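Local coordinates for protein 2-pyrone-4,6-dicarboxylic acid hydrolase, putative (Pseudomonas putida, PDB 2FFI) that probably hydrolyses 2-pyrone-4,6-dicarboxylate as a lactonase, being a TIM-barrel member of the amidohydrolase family, at residues Gln116-Leu121 / Val146-Val151; Leu152-Gln157 / Phe182-Thr187; Asp166-Pro171 / Ala213-Ala218. All coordinates share one frame; numbering follows the deposited sequence.

Interaction 1: residues Gln116-Leu121 / Val146-Val151; sequences QDMPDL and VADIPV
Met118, a selenomethionine, reaches Asp148 by bending twice, at chi2 (-73°) and again at chi3 (-96°), while Asp148 turns CG anti to its own carbonyl carbon (chi1 -73°), which places CG beside the backbone N, where Met118 CE can reach the carboxylate. The contact joins two neighbouring units of the TIM barrel beyond the C-terminal ends of their strands: Gln116-Leu121 lies in the loop between strand 108-110 and helix 127-136, and Val146-Val151 leads from strand 139-142 into helix 149-156. The backbones stay well apart, the CA atoms of Met118 and Asp148 being 8.6 Å from each other, and a long, flexible side chain suits such a span. The two side chains meet at a slant. Met118 SE comes within 4.1 Å of Asp148 CG, and its CE lies 3.7 Å from Asp148 OD2, a van der Waals approach to the carboxylate. The other oxygen, OD1, is engaged in a salt bridge with Arg144, whose NH2 also bonds to the carbonyl of Gln116. Arg144 thus ties the same two segments together by charge and polarity, while Met118, which packs on it too, adds apolar cover. Aspartate suits its position because it can answer the arginine and still lend CB and CG to the selenomethionine. On the helix side the backbone is already coiling at this point, with Ile149 N bonded to Val146 O at 3.2 Å. Further along, a branched valine offers the apolar end of the patch: Val151 CG1 stands 4.2 Å from Met118 CE.

Interaction 2: residues Leu152-Gln157 / Phe182-Thr187; sequences LVRALQ and FAELLT
Two helical turns, one in helix 149-156 carrying Arg154 and the other in the short helix 182-185 carrying Glu184, face each other as successive outer elements of the TIM barrel, following strands 139-142 and 163-165. Each turn has its own i to i+4 backbone bonds, such as Leu156 N to Leu152 O at 3.2 Å and Leu186 N to Phe182 O at 3.1 Å, and the meeting is left to two long, charged side chains at the surface. Arginine and glutamate suit this place because their length bridges the distance between the two helices and their charges attract. The two side chains cross at about a right angle. Arg154 is bent at chi3 (-82°), which swings the guanidinium across to the acid, whereas Glu184 runs extended beyond CG. Glu184 OE2 lies at the edge of the guanidinium and in its plane, 3.7 Å from Arg154 NH1, a long salt bridge; the carboxylate plane is turned 60° from the guanidinium, so the two groups do not pair flat. The buried Val153 and Leu185 pack on Ile163 and Ile165 of strand 163-165 respectively. The small helix closes with a polar side chain folded back on its backbone: Thr187 OG1 donates to Ala183 O at 3.2 Å.

Interaction 3: residues Asp166-Pro171 / Ala213-Ala218; sequences DHFGRP and AFARQA. With PO4 (phosphate ion), chain C.
The ring of Phe168 meets the Ala213-Ala218 turns of helix 208-225 obliquely: CD1 lies 3.8 Å from Ala218 CB, CZ is 3.8 Å from Ala215 CB, and CE1 approaches the Ala215 carbonyl oxygen. Pro171 CG comes, likewise at a slant, to CE1 of the Phe214 ring. Phe214 holds CG anti to its backbone N (chi1 175°), a turn that brings the end of its ring to the proline although its CB does not point there. Alanines suit the helix here because their small methyls let a large ring come close to the backbone. A serine in place of Phe168 would probably leave the methyls of Ala215 and Ala218 without their apolar mate and open a gap between loop and helix.

Next door, the His167 ring has Asp166 CB over the centre of one face, 4.2 Å above it, and phosphate O3 at its edge, in plane. NE2 donates to that O3 at 2.7 Å (N-H...O 153°), while ND1 is paired with Ser199 OG. The phosphate, probably picked up from the crystallisation liquor, is also held by Arg110, which forms a salt bridge with Asp166. A polar anion pocket backed by apolar packing, just past the end of strand 163-165, is consistent with an amidohydrolase-type TIM-barrel active site.

In the fold
Interactions 1 and 2 are surface contacts sharing helix 149-156, Val151 of which, with Asp148 just before the helix, meets the loop 116-121, and whose next turn meets helix 182-185. Their chemistry is that of the protein surface: a selenomethionine methyl touching a carboxylate in one, a long salt bridge in the other. Interaction 3 is buried, and there aromatic rings, proline and alanines do the packing, with His167 bonded to the phosphate. Phe182 connects the second and third, packing on Pro171, Ala218 and the backbone of Phe168, while a probable hydrogen bond from Val146 N to Arg170 O joins the first to the third. Together they bind consecutive units of the barrel side by side.

Interaction 1: residues Gln116-Leu121 / Val146-Val151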
ATOM      1  N   GLN A 116      -1.322   5.573 -15.727  1.00 43.74           N
ATOM      2  CA  GLN A 116      -1.709   4.521 -16.655  1.00 45.72           C
ATOM      3  C   GLN A 116      -3.128   4.788 -17.132  1.00 46.43           C
ATOM      4  O   GLN A 116      -3.850   5.603 -16.551  1.00 45.38           O
ATOM      5  CB  GLN A 116      -1.655   3.152 -15.967  1.00 47.27           C
ATOM      6  CG  GLN A 116      -0.285   2.501 -15.940  1.00 48.72           C
ATOM      7  CD  GLN A 116       0.077   1.816 -17.259  1.00 50.32           C
ATOM      8  OE1 GLN A 116       1.232   1.428 -17.470  1.00 50.48           O
ATOM      9  NE2 GLN A 116      -0.910   1.650 -18.146  1.00 48.86           N
ATOM     10  N   ASP A 117      -3.521   4.083 -18.187  1.00 48.02           N
ATOM     11  CA  ASP A 117      -4.852   4.231 -18.751  1.00 49.96           C
ATOM     12  C   ASP A 117      -5.934   3.644 -17.848  1.00 50.20           C
ATOM     13  O   ASP A 117      -5.809   2.524 -17.352  1.00 50.97           O
ATOM     14  CB  ASP A 117      -4.900   3.607 -20.156  1.00 50.73           C
ATOM     15  CG  ASP A 117      -4.186   2.265 -20.243  1.00 51.00           C
ATOM     16  OD1 ASP A 117      -2.967   2.206 -19.960  1.00 51.45           O
ATOM     17  OD2 ASP A 117      -4.844   1.269 -20.614  1.00 51.38           O
HETATM   18  N   MSE A 118      -6.992   4.420 -17.634  1.00 50.88           N
HETATM   19  CA  MSE A 118      -8.097   3.998 -16.782  1.00 51.83           C
HETATM   20  C   MSE A 118      -8.711   2.669 -17.192  1.00 50.25           C
HETATM   21  O   MSE A 118      -9.248   2.526 -18.289  1.00 50.16           O
HETATM   22  CB  MSE A 118      -9.190   5.074 -16.752  1.00 55.12           C
HETATM   23  CG  MSE A 118      -9.187   5.947 -15.503  1.00 59.04           C
HETATM   24 SE   MSE A 118      -9.831   4.997 -13.934  1.00 64.73          SE
HETATM   25  CE  MSE A 118     -11.685   5.569 -13.950  1.00 62.67           C
ATOM     26  N   PRO A 119      -8.620   1.668 -16.311  1.00 49.26           N
ATOM     27  CA  PRO A 119      -9.180   0.347 -16.594  1.00 47.70           C
ATOM     28  C   PRO A 119     -10.657   0.285 -16.202  1.00 46.67           C
ATOM     29  O   PRO A 119     -11.104   0.992 -15.300  1.00 45.85           O
ATOM     30  CB  PRO A 119      -8.317  -0.567 -15.739  1.00 47.72           C
ATOM     31  CG  PRO A 119      -8.086   0.271 -14.515  1.00 47.79           C
ATOM     32  CD  PRO A 119      -7.784   1.641 -15.095  1.00 48.36           C
ATOM     33  N   ASP A 120     -11.421  -0.556 -16.886  1.00 46.68           N
ATOM     34  CA  ASP A 120     -12.834  -0.697 -16.563  1.00 47.06           C
ATOM     35  C   ASP A 120     -13.019  -1.959 -15.730  1.00 45.93           C
ATOM     36  O   ASP A 120     -13.318  -3.014 -16.269  1.00 46.34           O
ATOM     37  CB  ASP A 120     -13.668  -0.793 -17.839  1.00 48.81           C
ATOM     38  CG  ASP A 120     -15.161  -0.812 -17.559  1.00 50.70           C
ATOM     39  OD1 ASP A 120     -15.951  -0.718 -18.526  1.00 51.96           O
ATOM     40  OD2 ASP A 120     -15.548  -0.924 -16.373  1.00 51.45           O
ATOM     41  N   LEU A 121     -12.843  -1.843 -14.417  1.00 45.30           N
ATOM     42  CA  LEU A 121     -12.972  -2.993 -13.529  1.00 44.87           C
ATOM     43  C   LEU A 121     -14.329  -3.696 -13.606  1.00 44.83           C
ATOM     44  O   LEU A 121     -14.413  -4.912 -13.463  1.00 44.75           O
ATOM     45  CB  LEU A 121     -12.689  -2.585 -12.079  1.00 43.67           C
ATOM     46  CG  LEU A 121     -11.242  -2.286 -11.694  1.00 43.28           C
ATOM     47  CD1 LEU A 121     -10.365  -3.466 -12.050  1.00 43.52           C
ATOM     48  CD2 LEU A 121     -10.762  -1.049 -12.405  1.00 45.03           C
ATOM     49  N   VAL A 146      -7.179  10.861  -6.418  1.00 22.78           N
ATOM     50  CA  VAL A 146      -8.401  10.700  -5.639  1.00 22.55           C
ATOM     51  C   VAL A 146      -9.628  10.846  -6.516  1.00 22.60           C
ATOM     52  O   VAL A 146     -10.669  10.259  -6.227  1.00 20.88           O
ATOM     53  CB  VAL A 146      -8.532  11.737  -4.514  1.00 22.93           C
ATOM     54  CG1 VAL A 146      -8.830  13.109  -5.089  1.00 20.53           C
ATOM     55  CG2 VAL A 146      -9.642  11.320  -3.576  1.00 23.01           C
ATOM     56  N   ALA A 147      -9.495  11.629  -7.587  1.00 23.13           N
ATOM     57  CA  ALA A 147     -10.601  11.882  -8.503  1.00 22.21           C
ATOM     58  C   ALA A 147     -11.182  10.605  -9.087  1.00 22.04           C
ATOM     59  O   ALA A 147     -12.392  10.519  -9.295  1.00 21.02           O
ATOM     60  CB  ALA A 147     -10.152  12.808  -9.616  1.00 21.68           C
ATOM     61  N   ASP A 148     -10.329   9.609  -9.320  1.00 21.77           N
ATOM     62  CA  ASP A 148     -10.771   8.339  -9.895  1.00 21.83           C
ATOM     63  C   ASP A 148     -11.020   7.212  -8.885  1.00 22.78           C
ATOM     64  O   ASP A 148     -11.613   6.180  -9.224  1.00 22.80           O
ATOM     65  CB  ASP A 148      -9.761   7.878 -10.944  1.00 20.63           C
ATOM     66  CG  ASP A 148      -9.842   8.695 -12.208  1.00 22.62           C
ATOM     67  OD1 ASP A 148      -8.774   9.093 -12.740  1.00 22.65           O
ATOM     68  OD2 ASP A 148     -10.985   8.938 -12.674  1.00 21.87           O
ATOM     69  N   ILE A 149     -10.592   7.415  -7.643  1.00 22.07           N
ATOM     70  CA  ILE A 149     -10.772   6.406  -6.608  1.00 20.69           C
ATOM     71  C   ILE A 149     -12.220   5.955  -6.420  1.00 20.60           C
ATOM     72  O   ILE A 149     -12.520   4.776  -6.572  1.00 20.10           O
ATOM     73  CB  ILE A 149     -10.196   6.907  -5.268  1.00 19.19           C
ATOM     74  CG1 ILE A 149      -8.693   7.097  -5.414  1.00 17.72           C
ATOM     75  CG2 ILE A 149     -10.489   5.925  -4.144  1.00 18.07           C
ATOM     76  CD1 ILE A 149      -7.979   5.869  -5.886  1.00 17.80           C
ATOM     77  N   PRO A 150     -13.140   6.881  -6.092  1.00 21.11           N
ATOM     78  CA  PRO A 150     -14.538   6.468  -5.906  1.00 22.96           C
ATOM     79  C   PRO A 150     -15.152   5.668  -7.064  1.00 24.69           C
ATOM     80  O   PRO A 150     -16.113   4.922  -6.864  1.00 24.79           O
ATOM     81  CB  PRO A 150     -15.268   7.790  -5.663  1.00 22.34           C
ATOM     82  CG  PRO A 150     -14.411   8.797  -6.385  1.00 22.51           C
ATOM     83  CD  PRO A 150     -13.011   8.346  -6.015  1.00 20.88           C
ATOM     84  N   VAL A 151     -14.609   5.821  -8.270  1.00 26.58           N
ATOM     85  CA  VAL A 151     -15.132   5.097  -9.428  1.00 26.41           C
ATOM     86  C   VAL A 151     -14.564   3.691  -9.467  1.00 26.14           C
ATOM     87  O   VAL A 151     -15.269   2.755  -9.809  1.00 28.14           O
ATOM     88  CB  VAL A 151     -14.789   5.809 -10.761  1.00 25.94           C
ATOM     89  CG1 VAL A 151     -15.295   4.991 -11.918  1.00 23.33           C
ATOM     90  CG2 VAL A 151     -15.405   7.204 -10.794  1.00 24.94           C
TER

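Interaction 2: residues Leu152-Gln157 / Phe182-Thr187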
ATOM      1  N   LEU A 152     -13.292   3.555  -9.108  1.00 26.41           N
ATOM      2  CA  LEU A 152     -12.625   2.260  -9.083  1.00 26.08           C
ATOM      3  C   LEU A 152     -13.125   1.441  -7.892  1.00 25.92           C
ATOM      4  O   LEU A 152     -13.243   0.222  -7.977  1.00 26.04           O
ATOM      5  CB  LEU A 152     -11.112   2.454  -8.998  1.00 25.77           C
ATOM      6  N   VAL A 153     -13.425   2.121  -6.787  1.00 26.94           N
ATOM      7  CA  VAL A 153     -13.921   1.466  -5.577  1.00 28.03           C
ATOM      8  C   VAL A 153     -15.323   0.910  -5.787  1.00 29.36           C
ATOM      9  O   VAL A 153     -15.618  -0.206  -5.363  1.00 30.14           O
ATOM     10  CB  VAL A 153     -13.974   2.438  -4.373  1.00 26.43           C
ATOM     11  CG1 VAL A 153     -14.646   1.757  -3.199  1.00 25.98           C
ATOM     12  CG2 VAL A 153     -12.576   2.887  -3.995  1.00 26.02           C
ATOM     13  N   ARG A 154     -16.177   1.704  -6.437  1.00 30.53           N
ATOM     14  CA  ARG A 154     -17.556   1.314  -6.712  1.00 32.18           C
ATOM     15  C   ARG A 154     -17.653   0.229  -7.774  1.00 31.44           C
ATOM     16  O   ARG A 154     -18.675  -0.452  -7.898  1.00 31.33           O
ATOM     17  CB  ARG A 154     -18.402   2.534  -7.126  1.00 33.54           C
ATOM     18  CG  ARG A 154     -19.159   3.183  -5.960  1.00 35.41           C
ATOM     19  CD  ARG A 154     -20.213   4.170  -6.442  1.00 37.50           C
ATOM     20  NE  ARG A 154     -19.661   5.489  -6.767  1.00 38.89           N
ATOM     21  CZ  ARG A 154     -19.567   6.504  -5.907  1.00 39.08           C
ATOM     22  NH1 ARG A 154     -19.049   7.657  -6.308  1.00 39.90           N
ATOM     23  NH2 ARG A 154     -19.999   6.378  -4.651  1.00 38.22           N
ATOM     24  N   ALA A 155     -16.581   0.069  -8.537  1.00 30.92           N
ATOM     25  CA  ALA A 155     -16.535  -0.946  -9.578  1.00 31.06           C
ATOM     26  C   ALA A 155     -16.160  -2.286  -8.944  1.00 31.34           C
ATOM     27  O   ALA A 155     -16.678  -3.329  -9.332  1.00 30.57           O
ATOM     28  CB  ALA A 155     -15.513  -0.558 -10.636  1.00 30.28           C
ATOM     29  N   LEU A 156     -15.261  -2.252  -7.965  1.00 31.80           N
ATOM     30  CA  LEU A 156     -14.826  -3.465  -7.276  1.00 33.88           C
ATOM     31  C   LEU A 156     -15.761  -3.775  -6.114  1.00 34.93           C
ATOM     32  O   LEU A 156     -15.667  -4.830  -5.485  1.00 36.15           O
ATOM     33  CB  LEU A 156     -13.413  -3.290  -6.728  1.00 32.70           C
ATOM     34  CG  LEU A 156     -12.300  -3.017  -7.729  1.00 31.63           C
ATOM     35  CD1 LEU A 156     -11.045  -2.651  -6.983  1.00 30.86           C
ATOM     36  CD2 LEU A 156     -12.087  -4.229  -8.598  1.00 31.50           C
ATOM     37  N   GLN A 157     -16.652  -2.832  -5.835  1.00 35.40           N
ATOM     38  CA  GLN A 157     -17.619  -2.933  -4.756  1.00 35.61           C
ATOM     39  C   GLN A 157     -18.460  -4.222  -4.829  1.00 35.08           C
ATOM     40  O   GLN A 157     -18.547  -4.967  -3.856  1.00 36.02           O
ATOM     41  CB  GLN A 157     -18.535  -1.696  -4.807  1.00 37.76           C
ATOM     42  CG  GLN A 157     -19.120  -1.231  -3.489  1.00 39.56           C
ATOM     43  CD  GLN A 157     -18.136  -0.438  -2.649  1.00 40.00           C
ATOM     44  OE1 GLN A 157     -17.083  -0.945  -2.254  1.00 39.08           O
ATOM     45  NE2 GLN A 157     -18.478   0.819  -2.373  1.00 40.29           N
ATOM     46  N   PHE A 182     -11.713  13.481  -3.168  1.00 33.76           N
ATOM     47  CA  PHE A 182     -11.641  13.241  -1.743  1.00 33.35           C
ATOM     48  C   PHE A 182     -12.971  13.421  -1.045  1.00 33.37           C
ATOM     49  O   PHE A 182     -13.236  12.795  -0.023  1.00 32.37           O
ATOM     50  CB  PHE A 182     -10.623  14.163  -1.106  1.00 32.68           C
ATOM     51  CG  PHE A 182     -10.097  13.647   0.183  1.00 32.14           C
ATOM     52  CD1 PHE A 182      -9.167  12.621   0.195  1.00 31.56           C
ATOM     53  CD2 PHE A 182     -10.525  14.181   1.387  1.00 32.49           C
ATOM     54  CE1 PHE A 182      -8.666  12.138   1.386  1.00 31.39           C
ATOM     55  CE2 PHE A 182     -10.029  13.704   2.587  1.00 32.05           C
ATOM     56  CZ  PHE A 182      -9.095  12.680   2.585  1.00 31.88           C
ATOM     57  N   ALA A 183     -13.798  14.304  -1.585  1.00 34.50           N
ATOM     58  CA  ALA A 183     -15.102  14.559  -1.003  1.00 35.66           C
ATOM     59  C   ALA A 183     -15.932  13.288  -1.035  1.00 36.59           C
ATOM     60  O   ALA A 183     -16.454  12.856  -0.007  1.00 36.80           O
ATOM     61  CB  ALA A 183     -15.805  15.653  -1.761  1.00 36.01           C
ATOM     62  N   GLU A 184     -16.056  12.688  -2.215  1.00 38.15           N
ATOM     63  CA  GLU A 184     -16.834  11.454  -2.363  1.00 39.07           C
ATOM     64  C   GLU A 184     -16.260  10.369  -1.464  1.00 38.10           C
ATOM     65  O   GLU A 184     -16.973   9.484  -1.018  1.00 37.63           O
ATOM     66  CB  GLU A 184     -16.800  10.972  -3.819  1.00 40.53           C
ATOM     67  CG  GLU A 184     -17.324  11.958  -4.848  1.00 43.60           C
ATOM     68  CD  GLU A 184     -17.084  11.498  -6.287  1.00 46.41           C
ATOM     69  OE1 GLU A 184     -15.912  11.492  -6.728  1.00 47.03           O
ATOM     70  OE2 GLU A 184     -18.065  11.133  -6.976  1.00 48.35           O
ATOM     71  N   LEU A 185     -14.962  10.451  -1.203  1.00 38.81           N
ATOM     72  CA  LEU A 185     -14.279   9.480  -0.362  1.00 39.48           C
ATOM     73  C   LEU A 185     -14.762   9.561   1.100  1.00 40.13           C
ATOM     74  O   LEU A 185     -14.982   8.529   1.738  1.00 41.06           O
ATOM     75  CB  LEU A 185     -12.765   9.709  -0.462  1.00 39.38           C
ATOM     76  CG  LEU A 185     -11.770   8.663   0.035  1.00 40.19           C
ATOM     77  CD1 LEU A 185     -11.723   8.684   1.550  1.00 41.53           C
ATOM     78  CD2 LEU A 185     -12.158   7.289  -0.480  1.00 40.83           C
ATOM     79  N   LEU A 186     -14.950  10.777   1.617  1.00 39.42           N
ATOM     80  CA  LEU A 186     -15.402  10.969   2.997  1.00 38.82           C
ATOM     81  C   LEU A 186     -16.888  10.725   3.131  1.00 39.31           C
ATOM     82  O   LEU A 186     -17.457  10.914   4.202  1.00 38.62           O
ATOM     83  CB  LEU A 186     -15.119  12.393   3.470  1.00 36.77           C
ATOM     84  CG  LEU A 186     -13.713  12.925   3.287  1.00 35.67           C
ATOM     85  CD1 LEU A 186     -13.671  14.349   3.768  1.00 35.48           C
ATOM     86  CD2 LEU A 186     -12.737  12.054   4.038  1.00 35.45           C
ATOM     87  N   THR A 187     -17.513  10.313   2.038  1.00 40.97           N
ATOM     88  CA  THR A 187     -18.946  10.074   2.033  1.00 42.91           C
ATOM     89  C   THR A 187     -19.230   8.762   1.328  1.00 43.56           C
ATOM     90  O   THR A 187     -20.382   8.360   1.189  1.00 43.94           O
ATOM     91  CB  THR A 187     -19.692  11.207   1.283  1.00 43.93           C
ATOM     92  OG1 THR A 187     -19.167  12.476   1.686  1.00 45.73           O
ATOM     93  CG2 THR A 187     -21.179  11.178   1.601  1.00 45.59           C
TER

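Interaction 3: residues Asp166-Pro171 / Ala213-Ala218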
ATOM      1  N   ASP A 166      -4.268   3.595  -1.640  1.00 15.33           N
ATOM      2  CA  ASP A 166      -2.912   4.086  -1.370  1.00 15.71           C
ATOM      3  C   ASP A 166      -2.752   5.585  -1.165  1.00 16.68           C
ATOM      4  O   ASP A 166      -3.393   6.390  -1.834  1.00 18.71           O
ATOM      5  CB  ASP A 166      -1.964   3.682  -2.499  1.00 15.81           C
ATOM      6  CG  ASP A 166      -1.720   2.188  -2.564  1.00 17.94           C
ATOM      7  OD1 ASP A 166      -0.962   1.771  -3.469  1.00 19.39           O
ATOM      8  OD2 ASP A 166      -2.272   1.432  -1.728  1.00 15.02           O
ATOM      9  N   HIS A 167      -1.866   5.939  -0.237  1.00 16.40           N
ATOM     10  CA  HIS A 167      -1.539   7.320   0.086  1.00 13.55           C
ATOM     11  C   HIS A 167      -2.708   8.274   0.186  1.00 12.89           C
ATOM     12  O   HIS A 167      -2.865   9.147  -0.654  1.00 14.36           O
ATOM     13  CB  HIS A 167      -0.561   7.881  -0.939  1.00 12.11           C
ATOM     14  CG  HIS A 167       0.544   6.943  -1.297  1.00  8.94           C
ATOM     15  ND1 HIS A 167       1.166   6.143  -0.369  1.00  9.84           N
ATOM     16  CD2 HIS A 167       1.149   6.688  -2.481  1.00  8.64           C
ATOM     17  CE1 HIS A 167       2.108   5.432  -0.963  1.00  7.99           C
ATOM     18  NE2 HIS A 167       2.117   5.745  -2.245  1.00  6.61           N
ATOM     19  N   PHE A 168      -3.528   8.118   1.211  1.00 12.39           N
ATOM     20  CA  PHE A 168      -4.655   9.028   1.410  1.00 11.73           C
ATOM     21  C   PHE A 168      -5.572   9.108   0.197  1.00 12.12           C
ATOM     22  O   PHE A 168      -6.516   9.905   0.163  1.00 10.95           O
ATOM     23  CB  PHE A 168      -4.128  10.426   1.711  1.00  9.49           C
ATOM     24  CG  PHE A 168      -3.357  10.525   2.994  1.00 10.71           C
ATOM     25  CD1 PHE A 168      -4.011  10.799   4.190  1.00  9.97           C
ATOM     26  CD2 PHE A 168      -1.969  10.405   3.003  1.00 11.29           C
ATOM     27  CE1 PHE A 168      -3.299  10.960   5.362  1.00  9.80           C
ATOM     28  CE2 PHE A 168      -1.248  10.565   4.181  1.00 11.95           C
ATOM     29  CZ  PHE A 168      -1.916  10.848   5.363  1.00 10.50           C
ATOM     30  N   GLY A 169      -5.312   8.279  -0.797  1.00 11.31           N
ATOM     31  CA  GLY A 169      -6.136   8.332  -1.981  1.00 14.61           C
ATOM     32  C   GLY A 169      -5.463   9.219  -3.004  1.00 16.86           C
ATOM     33  O   GLY A 169      -6.045   9.538  -4.042  1.00 17.72           O
ATOM     34  N   ARG A 170      -4.226   9.613  -2.708  1.00 18.66           N
ATOM     35  CA  ARG A 170      -3.443  10.455  -3.600  1.00 19.99           C
ATOM     36  C   ARG A 170      -4.227  11.709  -3.979  1.00 21.24           C
ATOM     37  O   ARG A 170      -4.441  11.993  -5.153  1.00 22.30           O
ATOM     38  CB  ARG A 170      -3.081   9.674  -4.857  1.00 20.17           C
ATOM     39  CG  ARG A 170      -1.726   9.997  -5.453  1.00 22.96           C
ATOM     40  CD  ARG A 170      -0.597   9.323  -4.688  1.00 23.03           C
ATOM     41  NE  ARG A 170       0.620   9.196  -5.487  1.00 22.74           N
ATOM     42  CZ  ARG A 170       1.294  10.220  -5.999  1.00 22.91           C
ATOM     43  NH1 ARG A 170       2.403  10.010  -6.717  1.00 22.82           N
ATOM     44  NH2 ARG A 170       0.857  11.454  -5.793  1.00 20.76           N
ATOM     45  N   PRO A 171      -4.696  12.464  -2.983  1.00 22.27           N
ATOM     46  CA  PRO A 171      -5.448  13.684  -3.263  1.00 23.83           C
ATOM     47  C   PRO A 171      -4.439  14.810  -3.465  1.00 25.46           C
ATOM     48  O   PRO A 171      -3.226  14.570  -3.462  1.00 24.94           O
ATOM     49  CB  PRO A 171      -6.280  13.862  -1.993  1.00 23.51           C
ATOM     50  CG  PRO A 171      -5.309  13.441  -0.938  1.00 22.73           C
ATOM     51  CD  PRO A 171      -4.679  12.186  -1.538  1.00 23.10           C
ATOM     52  N   ALA A 213       0.165  19.563   6.546  1.00 24.24           N
ATOM     53  CA  ALA A 213      -1.022  20.190   7.128  1.00 23.04           C
ATOM     54  C   ALA A 213      -2.271  19.462   6.635  1.00 23.80           C
ATOM     55  O   ALA A 213      -3.223  19.265   7.381  1.00 24.19           O
ATOM     56  CB  ALA A 213      -1.093  21.664   6.740  1.00 21.96           C
ATOM     57  N   PHE A 214      -2.255  19.059   5.368  1.00 24.02           N
ATOM     58  CA  PHE A 214      -3.384  18.367   4.772  1.00 23.72           C
ATOM     59  C   PHE A 214      -3.448  16.917   5.226  1.00 22.40           C
ATOM     60  O   PHE A 214      -4.516  16.358   5.369  1.00 21.68           O
ATOM     61  CB  PHE A 214      -3.309  18.457   3.244  1.00 23.15           C
ATOM     62  CG  PHE A 214      -4.374  17.675   2.546  1.00 22.81           C
ATOM     63  CD1 PHE A 214      -4.205  16.319   2.287  1.00 23.69           C
ATOM     64  CD2 PHE A 214      -5.567  18.285   2.177  1.00 23.30           C
ATOM     65  CE1 PHE A 214      -5.212  15.579   1.665  1.00 24.22           C
ATOM     66  CE2 PHE A 214      -6.582  17.557   1.554  1.00 23.43           C
ATOM     67  CZ  PHE A 214      -6.407  16.198   1.298  1.00 23.45           C
ATOM     68  N   ALA A 215      -2.293  16.309   5.436  1.00 22.76           N
ATOM     69  CA  ALA A 215      -2.251  14.937   5.901  1.00 24.44           C
ATOM     70  C   ALA A 215      -2.924  14.889   7.270  1.00 24.89           C
ATOM     71  O   ALA A 215      -3.582  13.911   7.627  1.00 24.87           O
ATOM     72  CB  ALA A 215      -0.810  14.459   6.004  1.00 23.99           C
ATOM     73  N   ARG A 216      -2.767  15.966   8.029  1.00 26.94           N
ATOM     74  CA  ARG A 216      -3.345  16.078   9.365  1.00 28.95           C
ATOM     75  C   ARG A 216      -4.863  16.141   9.314  1.00 27.68           C
ATOM     76  O   ARG A 216      -5.553  15.442  10.048  1.00 27.11           O
ATOM     77  CB  ARG A 216      -2.794  17.331  10.059  1.00 32.21           C
ATOM     78  CG  ARG A 216      -3.353  17.581  11.447  1.00 36.08           C
ATOM     79  CD  ARG A 216      -3.123  16.377  12.341  1.00 41.01           C
ATOM     80  NE  ARG A 216      -3.425  16.664  13.740  1.00 44.44           N
ATOM     81  CZ  ARG A 216      -2.761  17.549  14.476  1.00 45.86           C
ATOM     82  NH1 ARG A 216      -3.104  17.744  15.742  1.00 46.94           N
ATOM     83  NH2 ARG A 216      -1.752  18.233  13.949  1.00 46.03           N
ATOM     84  N   GLN A 217      -5.374  16.996   8.445  1.00 27.75           N
ATOM     85  CA  GLN A 217      -6.810  17.157   8.282  1.00 27.53           C
ATOM     86  C   GLN A 217      -7.414  15.879   7.699  1.00 25.96           C
ATOM     87  O   GLN A 217      -8.435  15.385   8.175  1.00 25.21           O
ATOM     88  CB  GLN A 217      -7.084  18.335   7.343  1.00 29.71           C
ATOM     89  CG  GLN A 217      -6.514  19.658   7.823  1.00 31.47           C
ATOM     90  CD  GLN A 217      -7.250  20.199   9.036  1.00 33.22           C
ATOM     91  OE1 GLN A 217      -6.843  21.203   9.629  1.00 31.58           O
ATOM     92  NE2 GLN A 217      -8.349  19.539   9.408  1.00 34.59           N
ATOM     93  N   ALA A 218      -6.760  15.354   6.667  1.00 24.89           N
ATOM     94  CA  ALA A 218      -7.201  14.145   5.979  1.00 24.30           C
ATOM     95  C   ALA A 218      -7.394  12.974   6.932  1.00 24.28           C
ATOM     96  O   ALA A 218      -8.396  12.264   6.851  1.00 23.66           O
ATOM     97  CB  ALA A 218      -6.200  13.770   4.881  1.00 23.76           C
TER
HETATM   98  P   PO4 C 301       4.589   3.531  -4.752  1.00 17.57           P
HETATM   99  O1  PO4 C 301       4.253   2.110  -5.018  1.00 16.14           O
HETATM  100  O2  PO4 C 301       4.315   4.347  -5.962  1.00 18.75           O
HETATM  101  O3  PO4 C 301       3.760   4.033  -3.631  1.00 15.97           O
HETATM  102  O4  PO4 C 301       6.027   3.635  -4.404  1.00 17.25           O